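Local atomic coordinates of flagellar hook-associated protein 3 (Bacillus cereus, PDB entry 5ZIY), a protein that probably forms part of the junction that joins the flagellar hook to the filament, as a hook-associated protein of the flagellin-related family. Residues G44-K47 with S48-A52; I177-T180 with T181-G184. All coordinates share one frame; numbering follows the deposited sequence.

Contact 1. Residues G44-K47 with S48-A52; sequences GVLK and SLTRA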
loop_
_atom_site.group_PDB
_atom_site.type_symbol
_atom_site.label_atom_id
_atom_site.label_comp_id
_atom_site.label_asym_id
_atom_site.label_seq_id
_atom_site.Cartn_x
_atom_site.Cartn_y
_atom_site.Cartn_z
ATOM N N GLY A 44 -3.458 -0.331 7.450
ATOM C CA GLY A 44 -3.435 -1.542 8.188
ATOM C C GLY A 44 -2.015 -1.860 8.647
ATOM O O GLY A 44 -1.845 -2.336 9.767
ATOM N N VAL A 45 -1.012 -1.600 7.795
ATOM C CA VAL A 45 0.383 -1.750 8.192
ATOM C C VAL A 45 0.768 -0.722 9.268
ATOM O O VAL A 45 1.362 -1.094 10.255
ATOM C CB VAL A 45 1.352 -1.687 6.996
ATOM C CG1 VAL A 45 2.845 -1.855 7.475
ATOM C CG2 VAL A 45 1.002 -2.810 5.908
ATOM N N LEU A 46 0.396 0.551 9.092
ATOM C CA LEU A 46 0.686 1.606 10.069
ATOM C C LEU A 46 0.182 1.216 11.463
ATOM O O LEU A 46 0.872 1.366 12.441
ATOM C CB LEU A 46 0.044 2.910 9.630
ATOM C CG LEU A 46 0.495 4.275 10.207
ATOM C CD1 LEU A 46 0.139 5.417 9.215
ATOM C CD2 LEU A 46 -0.160 4.588 11.514
ATOM N N LYS A 47 -1.029 0.690 11.521
ATOM C CA LYS A 47 -1.668 0.248 12.765
ATOM C C LYS A 47 -0.892 -0.917 13.376
ATOM O O LYS A 47 -0.672 -0.961 14.597
ATOM C CB LYS A 47 -3.087 -0.231 12.413
ATOM C CG LYS A 47 -4.164 0.090 13.337
ATOM C CD LYS A 47 -5.483 0.254 12.549
ATOM C CE LYS A 47 -6.694 0.112 13.462
ATOM N NZ LYS A 47 -7.950 0.081 12.664
ATOM N N SER A 48 -0.482 -1.878 12.526
ATOM C CA SER A 48 0.304 -2.990 13.007
ATOM C C SER A 48 1.670 -2.547 13.610
ATOM O O SER A 48 2.111 -3.030 14.663
ATOM C CB SER A 48 0.527 -4.005 11.871
ATOM O OG SER A 48 -0.722 -4.576 11.495
ATOM N N LEU A 49 2.350 -1.630 12.942
ATOM C CA LEU A 49 3.699 -1.249 13.379
ATOM C C LEU A 49 3.601 -0.425 14.652
ATOM O O LEU A 49 4.424 -0.551 15.549
ATOM C CB LEU A 49 4.481 -0.526 12.277
ATOM C CG LEU A 49 4.755 -1.407 11.061
ATOM C CD1 LEU A 49 5.667 -0.631 10.080
ATOM C CD2 LEU A 49 5.398 -2.779 11.433
ATOM N N THR A 50 2.558 0.394 14.722
ATOM C CA THR A 50 2.212 1.139 15.919
ATOM C C THR A 50 2.067 0.206 17.101
ATOM O O THR A 50 2.657 0.435 18.144
ATOM C CB THR A 50 0.889 1.938 15.711
ATOM O OG1 THR A 50 1.130 2.980 14.763
ATOM C CG2 THR A 50 0.385 2.541 17.036
ATOM N N ARG A 51 1.296 -0.858 16.932
ATOM C CA ARG A 51 1.113 -1.837 18.002
ATOM C C ARG A 51 2.421 -2.554 18.337
ATOM O O ARG A 51 2.700 -2.804 19.487
ATOM C CB ARG A 51 0.005 -2.825 17.626
ATOM C CG ARG A 51 -0.246 -3.963 18.627
ATOM C CD ARG A 51 -0.946 -3.531 19.874
ATOM N NE ARG A 51 -1.206 -4.664 20.768
ATOM C CZ ARG A 51 -1.393 -4.566 22.082
ATOM N NH1 ARG A 51 -1.349 -3.378 22.674
ATOM N NH2 ARG A 51 -1.600 -5.656 22.815
ATOM N N ALA A 52 3.219 -2.851 17.315
ATOM C CA ALA A 52 4.544 -3.485 17.497
ATOM C C ALA A 52 5.439 -2.606 18.334
ATOM O O ALA A 52 6.117 -3.114 19.231
ATOM C CB ALA A 52 5.222 -3.783 16.140
#
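T50 turns back on the helix to meet L46, one turn earlier. Its CB rests 3.3 Å from L46 O and 3.5 Å from K47 O. From there OG1 lies beside the backbone N of T50 and anti to its carbonyl carbon (chi1 -68°), which carries the hydroxyl back over the preceding turn, and T50 OG1 donates to L46 O at 2.8 Å. The same oxygen takes the helical bond from T50 N at 3.0 Å, and the two donors arrive from opposite faces of the carbonyl plane, the hydroxyl 36° out of it. L46 O is thus gripped twice by one residue. Threonine suits a partly exposed helical place of this kind, because its hydroxyl can pair with the helix's own backbone. The L46 side chain slants across that of T50, its CD2 methyl 3.8 Å from T50 OG1.

All of this lies within the long helix 8-60, in the flagellin-type N-terminal helical region, and here one side of the helix packs against other helices of the bundle. V45 and L49 belong to that packed side: their side chains run side by side in the same direction, V45 CG1 being 4.0 Å from L49 CD1. V45 reaches L86 of helix 67-87 and I176 of helix 162-204, while L49 meets L173 together with V143 and L147 of helix 137-155, places where branched apolar groups fit a buried seam. The small S48 sits against I79 and V83, and its OG stands 3.0 Å from G44 O. R51 instead leads away from the preceding turn, its NH2 making a long, weak ion pair with E75.

Contact 2. Residues I177-T180 with T181-G184; sequences INRT and TEVG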
loop_
_atom_site.group_PDB
_atom_site.type_symbol
_atom_site.label_atom_id
_atom_site.label_comp_id
_atom_site.label_asym_id
_atom_site.label_seq_id
_atom_site.Cartn_x
_atom_site.Cartn_y
_atom_site.Cartn_z
ATOM N N ILE A 177 4.359 5.691 6.569
ATOM C CA ILE A 177 3.582 6.951 6.658
ATOM C C ILE A 177 3.804 7.824 5.400
ATOM O O ILE A 177 2.865 8.326 4.824
ATOM C CB ILE A 177 3.937 7.752 7.896
ATOM C CG1 ILE A 177 3.521 6.992 9.169
ATOM C CG2 ILE A 177 3.313 9.178 7.839
ATOM C CD1 ILE A 177 4.085 7.623 10.485
ATOM N N ASN A 178 5.055 8.030 5.005
ATOM C CA ASN A 178 5.330 8.809 3.797
ATOM C C ASN A 178 4.656 8.189 2.572
ATOM O O ASN A 178 4.119 8.916 1.722
ATOM C CB ASN A 178 6.828 8.964 3.537
ATOM C CG ASN A 178 7.528 9.794 4.607
ATOM O OD1 ASN A 178 6.892 10.572 5.304
ATOM N ND2 ASN A 178 8.846 9.610 4.752
ATOM N N ARG A 179 4.663 6.862 2.447
ATOM C CA ARG A 179 3.949 6.277 1.287
ATOM C C ARG A 179 2.431 6.514 1.376
ATOM O O ARG A 179 1.752 6.739 0.353
ATOM C CB ARG A 179 4.227 4.783 1.128
ATOM C CG ARG A 179 3.559 4.144 -0.107
ATOM C CD ARG A 179 4.091 4.725 -1.414
ATOM N NE ARG A 179 5.516 4.460 -1.610
ATOM C CZ ARG A 179 6.041 3.368 -2.189
ATOM N NH1 ARG A 179 5.246 2.385 -2.654
ATOM N NH2 ARG A 179 7.378 3.260 -2.322
ATOM N N THR A 180 1.886 6.418 2.574
ATOM C CA THR A 180 0.465 6.613 2.760
ATOM C C THR A 180 0.111 8.022 2.289
ATOM O O THR A 180 -0.904 8.220 1.638
ATOM C CB THR A 180 0.079 6.435 4.230
ATOM O OG1 THR A 180 0.411 5.101 4.615
ATOM C CG2 THR A 180 -1.405 6.648 4.437
ATOM N N THR A 181 0.981 8.975 2.567
ATOM C CA THR A 181 0.764 10.354 2.200
ATOM C C THR A 181 0.849 10.583 0.690
ATOM O O THR A 181 -0.001 11.287 0.119
ATOM C CB THR A 181 1.775 11.232 2.905
ATOM O OG1 THR A 181 1.435 11.246 4.295
ATOM C CG2 THR A 181 1.724 12.672 2.365
ATOM N N GLU A 182 1.858 9.978 0.055
ATOM C CA GLU A 182 1.977 10.007 -1.394
ATOM C C GLU A 182 0.730 9.374 -2.034
ATOM O O GLU A 182 0.187 9.900 -2.996
ATOM C CB GLU A 182 3.270 9.319 -1.856
ATOM C CG GLU A 182 3.411 9.208 -3.385
ATOM C CD GLU A 182 4.663 8.413 -3.890
ATOM O OE1 GLU A 182 5.486 7.878 -3.079
ATOM O OE2 GLU A 182 4.814 8.345 -5.140
ATOM N N VAL A 183 0.246 8.268 -1.480
ATOM C CA VAL A 183 -0.920 7.627 -2.017
ATOM C C VAL A 183 -2.209 8.480 -1.826
ATOM O O VAL A 183 -3.035 8.566 -2.733
ATOM C CB VAL A 183 -1.099 6.185 -1.466
ATOM C CG1 VAL A 183 -2.468 5.654 -1.867
ATOM C CG2 VAL A 183 0.015 5.202 -2.016
ATOM N N GLY A 184 -2.376 9.075 -0.650
ATOM C CA GLY A 184 -3.448 10.056 -0.367
ATOM C C GLY A 184 -3.520 11.202 -1.378
ATOM O O GLY A 184 -4.606 11.598 -1.819
HETATM O O HOH W 1 6.940 6.763 -0.437
#
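I177 O receives two donors from T181: the backbone N at 3.0 Å and, more weakly, OG1 at 3.3 Å. The hydroxyl reaches that carbonyl because chi1 of -70° sets OG1 beside the backbone N of T181, facing the previous turn, so a polar group in an exposed position finds a partner on its own helix. T180 does likewise one residue earlier, its OG1 being hydrogen-bonded to I176 O.

Another face of the helix carries R179 and E182, which lie side by side and point the same way. R179 is bent at both chi2 and chi3, and this curls its CD and NE toward the next turn, where R179 CD comes within 3.8 Å of E182 OE1. The direct pair between R179 NE and E182 OE1 is long, at 3.7 Å. The guanidinium and carboxylate planes are 70° apart, and OE1 lies well off the guanidinium plane, so the direct pairing is electrostatic and not a hydrogen bond. A water supplies the directed link, accepting from R179 NE at 3.0 Å in the guanidinium plane and donating to E182 OE1 at 3.2 Å. R134 lies close to both, like-charged beside R179 NH1 and in a weak, long ion pair with E182 OE2.

The aliphatic part of R179 also serves packing: its CD lies 4.1 Å from V183 CG2, and both residues touch L42 of helix 8-60. Charged groups on the exposed side and V183 turned to helix 8-60 give helix 162-204 the two-sided character of an amphipathic helix in a bundle.

Contact 1 comes first along the chain, in helix 8-60, and contact 2 follows in helix 162-204, the last helix of the modelled chain. Their centres are about 15 Å apart, yet they touch directly: L46 CD1 packs at 3.7 Å on I177 CG1. Two local pieces of helix, far apart in sequence, are therefore neighbours in the bundle, and the seam between the helices runs on through L42, which meets R179, T180 and V183. Contact 1 is the more buried, also facing helices 67-87 and 137-155, whereas contact 2 is largely at the surface. Together they show the early and late long helices packed side by side in one elongated helical bundle, as expected of a flagellin-related protein.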